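Local coordinates for protein luciferase-like monooxygenase (Streptomyces bottropensis, PDB 7BIP) that probably acts as a luciferase-like monooxygenase of TIM-barrel fold in rishirilide biosynthesis, incorporating oxygen into a polyketide substrate, at residues E23-L28 / Q324-A329; A29-E34 / E334-M339. All coordinates share one frame; numbering follows the deposited sequence.

Contact 1 (E23-L28 / Q324-A329); sequences EESLRL and QVISGA. With CA (calcium ion), chain D; EDO (1,2-ethanediol), chain H.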
loop_
_atom_site.group_PDB
_atom_site.type_symbol
_atom_site.label_atom_id
_atom_site.label_comp_id
_atom_site.label_asym_id
_atom_site.label_seq_id
_atom_site.Cartn_x
_atom_site.Cartn_y
_atom_site.Cartn_z
ATOM N N GLU A 23 15.043 0.119 -3.927
ATOM C CA GLU A 23 15.521 1.048 -4.943
ATOM C C GLU A 23 15.767 0.325 -6.254
ATOM O O GLU A 23 15.402 0.822 -7.324
ATOM C CB GLU A 23 16.796 1.742 -4.478
ATOM C CG GLU A 23 17.234 2.827 -5.432
ATOM C CD GLU A 23 18.654 3.274 -5.192
ATOM O OE1 GLU A 23 18.986 3.580 -4.030
ATOM O OE2 GLU A 23 19.432 3.320 -6.169
ATOM N N GLU A 24 16.376 -0.863 -6.187
ATOM C CA GLU A 24 16.671 -1.614 -7.397
ATOM C C GLU A 24 15.395 -2.111 -8.056
ATOM O O GLU A 24 15.261 -2.050 -9.284
ATOM C CB GLU A 24 17.613 -2.777 -7.064
ATOM C CG GLU A 24 19.020 -2.302 -6.716
ATOM C CD GLU A 24 19.952 -3.432 -6.336
ATOM O OE1 GLU A 24 19.505 -4.589 -6.317
ATOM O OE2 GLU A 24 21.133 -3.148 -6.054
ATOM N N SER A 25 14.436 -2.598 -7.262
ATOM C CA SER A 25 13.207 -3.106 -7.857
ATOM C C SER A 25 12.415 -1.999 -8.540
ATOM O O SER A 25 11.818 -2.225 -9.601
ATOM C CB SER A 25 12.352 -3.795 -6.795
ATOM O OG SER A 25 12.855 -5.097 -6.566
ATOM N N LEU A 26 12.353 -0.810 -7.932
ATOM C CA LEU A 26 11.650 0.288 -8.592
ATOM C C LEU A 26 12.350 0.697 -9.888
ATOM O O LEU A 26 11.689 1.061 -10.869
ATOM C CB LEU A 26 11.508 1.491 -7.651
ATOM C CG LEU A 26 10.480 1.311 -6.533
ATOM C CD1 LEU A 26 10.585 2.439 -5.512
ATOM C CD2 LEU A 26 9.057 1.230 -7.096
ATOM N N ARG A 27 13.683 0.634 -9.919
ATOM C CA ARG A 27 14.389 0.962 -11.155
ATOM C C ARG A 27 14.130 -0.085 -12.235
ATOM O O ARG A 27 14.019 0.261 -13.420
ATOM C CB ARG A 27 15.885 1.110 -10.882
ATOM C CG ARG A 27 16.742 1.423 -12.109
ATOM C CD ARG A 27 16.202 2.603 -12.903
ATOM N NE ARG A 27 16.824 2.673 -14.231
ATOM C CZ ARG A 27 16.263 3.243 -15.288
ATOM N NH1 ARG A 27 15.065 3.806 -15.184
ATOM N NH2 ARG A 27 16.899 3.252 -16.452
ATOM N N LEU A 28 14.016 -1.369 -11.849
ATOM C CA LEU A 28 13.658 -2.393 -12.830
ATOM C C LEU A 28 12.236 -2.193 -13.346
ATOM O O LEU A 28 11.952 -2.452 -14.524
ATOM C CB LEU A 28 13.822 -3.792 -12.229
ATOM C CG LEU A 28 15.272 -4.160 -11.882
ATOM C CD1 LEU A 28 15.328 -5.405 -11.034
ATOM C CD2 LEU A 28 16.113 -4.348 -13.142
ATOM N N GLN A 324 10.785 -13.744 -14.097
ATOM C CA GLN A 324 11.286 -13.493 -12.750
ATOM C C GLN A 324 12.788 -13.207 -12.823
ATOM O O GLN A 324 13.585 -14.125 -13.053
ATOM C CB GLN A 324 10.977 -14.693 -11.858
ATOM C CG GLN A 324 11.668 -14.630 -10.518
ATOM C CD GLN A 324 11.348 -13.345 -9.809
ATOM O OE1 GLN A 324 10.196 -12.920 -9.777
ATOM N NE2 GLN A 324 12.361 -12.706 -9.252
ATOM N N VAL A 325 13.193 -11.947 -12.612
ATOM C CA VAL A 325 14.536 -11.496 -12.994
ATOM C C VAL A 325 15.435 -11.172 -11.809
ATOM O O VAL A 325 16.595 -10.801 -12.027
ATOM C CB VAL A 325 14.479 -10.284 -13.948
ATOM C CG1 VAL A 325 13.858 -10.670 -15.302
ATOM C CG2 VAL A 325 13.704 -9.130 -13.324
ATOM N N ILE A 326 14.969 -11.322 -10.571
ATOM C CA ILE A 326 15.814 -11.041 -9.414
ATOM C C ILE A 326 15.938 -12.289 -8.553
ATOM O O ILE A 326 15.080 -13.177 -8.581
ATOM C CB ILE A 326 15.278 -9.853 -8.582
ATOM C CG1 ILE A 326 13.892 -10.178 -8.024
ATOM C CG2 ILE A 326 15.238 -8.595 -9.437
ATOM C CD1 ILE A 326 13.360 -9.167 -7.049
ATOM N N SER A 327 17.030 -12.360 -7.796
ATOM C CA SER A 327 17.226 -13.477 -6.872
ATOM C C SER A 327 18.471 -13.295 -6.019
ATOM O O SER A 327 19.580 -13.156 -6.544
ATOM C CB SER A 327 17.322 -14.814 -7.611
ATOM O OG SER A 327 17.430 -15.877 -6.671
ATOM N N GLY A 328 18.291 -13.315 -4.702
ATOM C CA GLY A 328 19.427 -13.283 -3.804
ATOM C C GLY A 328 20.198 -11.995 -3.950
ATOM O O GLY A 328 19.629 -10.908 -4.087
ATOM N N ALA A 329 21.520 -12.117 -3.926
ATOM C CA ALA A 329 22.407 -10.983 -4.098
ATOM C C ALA A 329 22.746 -10.724 -5.561
ATOM O O ALA A 329 23.744 -10.048 -5.835
ATOM C CB ALA A 329 23.692 -11.191 -3.288
HETATM CA CA CA D . 21.208 4.028 -4.881
HETATM C C1 EDO H . 19.141 1.737 -9.361
HETATM O O1 EDO H . 18.881 3.054 -8.864
HETATM C C2 EDO H . 20.115 1.013 -8.445
HETATM O O2 EDO H . 21.448 1.444 -8.733
HETATM O O HOH W 1 21.630 3.614 -7.165
#

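Contact 2 (A29-E34 / E334-M339); sequences AELADE and ESARTM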
loop_
_atom_site.group_PDB
_atom_site.type_symbol
_atom_site.label_atom_id
_atom_site.label_comp_id
_atom_site.label_asym_id
_atom_site.label_seq_id
_atom_site.Cartn_x
_atom_site.Cartn_y
_atom_site.Cartn_z
ATOM N N ALA A 29 11.324 -1.763 -12.473
ATOM C CA ALA A 29 9.983 -1.403 -12.926
ATOM C C ALA A 29 10.031 -0.260 -13.940
ATOM O O ALA A 29 9.318 -0.291 -14.952
ATOM C CB ALA A 29 9.117 -1.028 -11.721
ATOM N N GLU A 30 10.870 0.752 -13.688
ATOM C CA GLU A 30 11.068 1.833 -14.663
ATOM C C GLU A 30 11.637 1.303 -15.973
ATOM O O GLU A 30 11.212 1.717 -17.058
ATOM C CB GLU A 30 12.005 2.895 -14.084
ATOM C CG GLU A 30 11.385 3.730 -12.947
ATOM C CD GLU A 30 12.417 4.600 -12.232
ATOM O OE1 GLU A 30 13.598 4.575 -12.630
ATOM O OE2 GLU A 30 12.059 5.320 -11.275
ATOM N N LEU A 31 12.611 0.394 -15.889
ATOM C CA LEU A 31 13.179 -0.180 -17.103
ATOM C C LEU A 31 12.144 -1.002 -17.865
ATOM O O LEU A 31 12.114 -0.980 -19.100
ATOM C CB LEU A 31 14.407 -1.016 -16.747
ATOM C CG LEU A 31 15.276 -1.452 -17.926
ATOM C CD1 LEU A 31 15.970 -0.244 -18.560
ATOM C CD2 LEU A 31 16.311 -2.474 -17.460
ATOM N N ALA A 32 11.279 -1.734 -17.153
ATOM C CA ALA A 32 10.178 -2.427 -17.823
ATOM C C ALA A 32 9.321 -1.443 -18.618
ATOM O O ALA A 32 8.951 -1.700 -19.773
ATOM C CB ALA A 32 9.327 -3.167 -16.786
ATOM N N ASP A 33 8.985 -0.313 -17.996
ATOM C CA ASP A 33 8.239 0.752 -18.666
ATOM C C ASP A 33 8.965 1.235 -19.920
ATOM O O ASP A 33 8.387 1.293 -21.010
ATOM C CB ASP A 33 8.036 1.897 -17.671
ATOM C CG ASP A 33 6.804 2.738 -17.959
ATOM O OD1 ASP A 33 5.779 2.174 -18.381
ATOM O OD2 ASP A 33 6.868 3.963 -17.724
ATOM N N GLU A 34 10.247 1.568 -19.782
ATOM C CA GLU A 34 10.997 2.171 -20.880
ATOM C C GLU A 34 11.176 1.198 -22.036
ATOM O O GLU A 34 11.086 1.592 -23.204
ATOM C CB GLU A 34 12.361 2.640 -20.380
ATOM C CG GLU A 34 12.302 3.716 -19.300
ATOM C CD GLU A 34 13.617 3.860 -18.541
ATOM O OE1 GLU A 34 14.621 3.233 -18.951
ATOM O OE2 GLU A 34 13.646 4.609 -17.539
ATOM N N GLU A 334 22.837 -7.242 -13.502
ATOM C CA GLU A 334 22.548 -8.507 -14.172
ATOM C C GLU A 334 21.058 -8.648 -14.454
ATOM O O GLU A 334 20.669 -9.114 -15.531
ATOM C CB GLU A 334 23.064 -9.677 -13.326
ATOM C CG GLU A 334 24.588 -9.841 -13.439
ATOM C CD GLU A 334 25.173 -10.890 -12.509
ATOM O OE1 GLU A 334 24.514 -11.919 -12.249
ATOM O OE2 GLU A 334 26.308 -10.671 -12.031
ATOM N N SER A 335 20.209 -8.242 -13.506
ATOM C CA SER A 335 18.778 -8.199 -13.794
ATOM C C SER A 335 18.483 -7.248 -14.952
ATOM O O SER A 335 17.676 -7.550 -15.842
ATOM C CB SER A 335 18.013 -7.759 -12.549
ATOM O OG SER A 335 18.286 -8.638 -11.464
ATOM N N ALA A 336 19.136 -6.095 -14.960
ATOM C CA ALA A 336 18.903 -5.119 -16.017
ATOM C C ALA A 336 19.408 -5.632 -17.362
ATOM O O ALA A 336 18.766 -5.410 -18.396
ATOM C CB ALA A 336 19.582 -3.798 -15.647
ATOM N N ARG A 337 20.548 -6.332 -17.362
ATOM C CA ARG A 337 21.061 -6.928 -18.597
ATOM C C ARG A 337 20.076 -7.940 -19.162
ATOM O O ARG A 337 19.819 -7.957 -20.373
ATOM C CB ARG A 337 22.421 -7.590 -18.349
ATOM C CG ARG A 337 22.928 -8.378 -19.562
ATOM C CD ARG A 337 24.340 -8.921 -19.331
ATOM N NE ARG A 337 24.356 -9.960 -18.319
ATOM C CZ ARG A 337 25.444 -10.636 -17.970
ATOM N NH1 ARG A 337 26.614 -10.354 -18.553
ATOM N NH2 ARG A 337 25.366 -11.570 -17.037
ATOM N N THR A 338 19.508 -8.788 -18.294
ATOM C CA THR A 338 18.499 -9.744 -18.734
ATOM C C THR A 338 17.353 -9.027 -19.425
ATOM O O THR A 338 16.913 -9.430 -20.507
ATOM C CB THR A 338 17.970 -10.544 -17.537
ATOM O OG1 THR A 338 18.985 -11.432 -17.058
ATOM C CG2 THR A 338 16.737 -11.368 -17.932
ATOM N N MET A 339 16.863 -7.943 -18.813
ATOM C CA MET A 339 15.732 -7.237 -19.400
ATOM C C MET A 339 16.123 -6.569 -20.711
ATOM O O MET A 339 15.353 -6.606 -21.678
ATOM C CB MET A 339 15.177 -6.222 -18.406
ATOM C CG MET A 339 14.485 -6.881 -17.223
ATOM S SD MET A 339 14.044 -5.651 -15.993
ATOM C CE MET A 339 12.848 -4.673 -16.890
#

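Contact 1 (E23-L28 / Q324-A329)
I326, whose side chain packs on L28, has its carbonyl held by the side chain of Q324: Q324 NE2 donates to I326 O over 2.8 Å. The bond is moderately bent (148° at the hydrogen); the acceptor lies close to the amide plane of Q324, while the donor stands somewhat off the carbonyl plane of I326. Q324 OE1 accepts from F8 N, so both ends of the amide are used and its rotation is set. A glutamine, with one donor and one acceptor, suits this bridging place.

From this position the two branches of I326 are divided between two helix residues. CG1 sits between the backbone N and the carbonyl carbon (chi1 62°), which leaves I326 CG2 beside the N, where it meets L28 CD1 at 3.6 Å. The longer branch ends in I326 CD1, 4.1 Å from S25 OG. Serine fits here because it is small and its hydroxyl can turn back on its own helix, making a weak hydrogen bond to H21 O.

The helix also carries a metal site: E23 holds a calcium ion through both carboxylate oxygens, with E23 OE2 2.3 Å from the metal. A water close to an ethanediol, probably from the crystallisation liquor, is a further ligand at 2.4 Å from the calcium, and the ethanediol donates to E23 OE2.

Segment 324-329 is the loop after the last strand of the TIM barrel, 320-324, and packs on the first large helix, 18-35, on its way to helix 332-345. Around it, L7 touches S25, L28 and I326, F332 of helix 332-345 packs against L28, and F60 of helix 57-67 against S25.

Contact 2 (A29-E34 / E334-M339)
The first and last of the large helices around the TIM barrel, 18-35 and 332-345, lie side by side here because the strands that precede them, 2-6 and 320-324, are neighbours in the barrel. The two short segments run almost parallel, crossing at -16° with their axes 10.6 Å apart. M339 spans the interval from one side and L31 from the other, their side chains sliding past each other in opposite directions.

The methionine does its work with its terminal methyl. A bend at chi3 (65°) turns M339 CE out of the line of the chain and onto the backbone of the facing helix, 3.3 Å from A32 N and 3.8 Å from A32 CB. The approach to the nitrogen is tight, and alanine suits the spot: a single methyl lets the methionine come down beside the main chain. M339 CE also lies 4.0 Å from L31 CB.

L31 answers from the other helix. With CG anti to the backbone N (chi1 -168°), the side chain extends to the facing helix, where L31 CD2 lies 4.0 Å from A336 CB, and M339 CB is at the same distance from it. The short A336 side chain lets the leucine branch come close to the helix backbone, with L31 CD2 3.9 Å from A336 O.

Polar side chains on other faces tie each helix to its surroundings: D33 accepts from the backbone N-H groups of R69, R70 and V71, and T338 OG1 is hydrogen-bonded to L236 N.

No hydrogen bond or charge pair crosses between the two segments. Their cohesion therefore probably rests on dispersion and the exclusion of water, with the flexible, polarisable thioether of M339 shaping itself to the helix surface and the branched leucine lying against A336 alongside.

From the N terminus, strand 2-6 leads into helix 18-35, which supplies the first segment of both contacts in succession, 23-28 and then 29-34. The chain then travels round the barrel before strand 320-324 brings it back: contact 1 closes a loop of 295 intervening residues at 324-329, and contact 2 one of 299 at 334-339. Their segments alternate, so the loops cross. Together they tie the opening helix to the last strand's exit loop and the helix after it. The two contacts also join directly, through a probable hydrogen bond between V325 O and S335 OG and a salt bridge between R27 and E34.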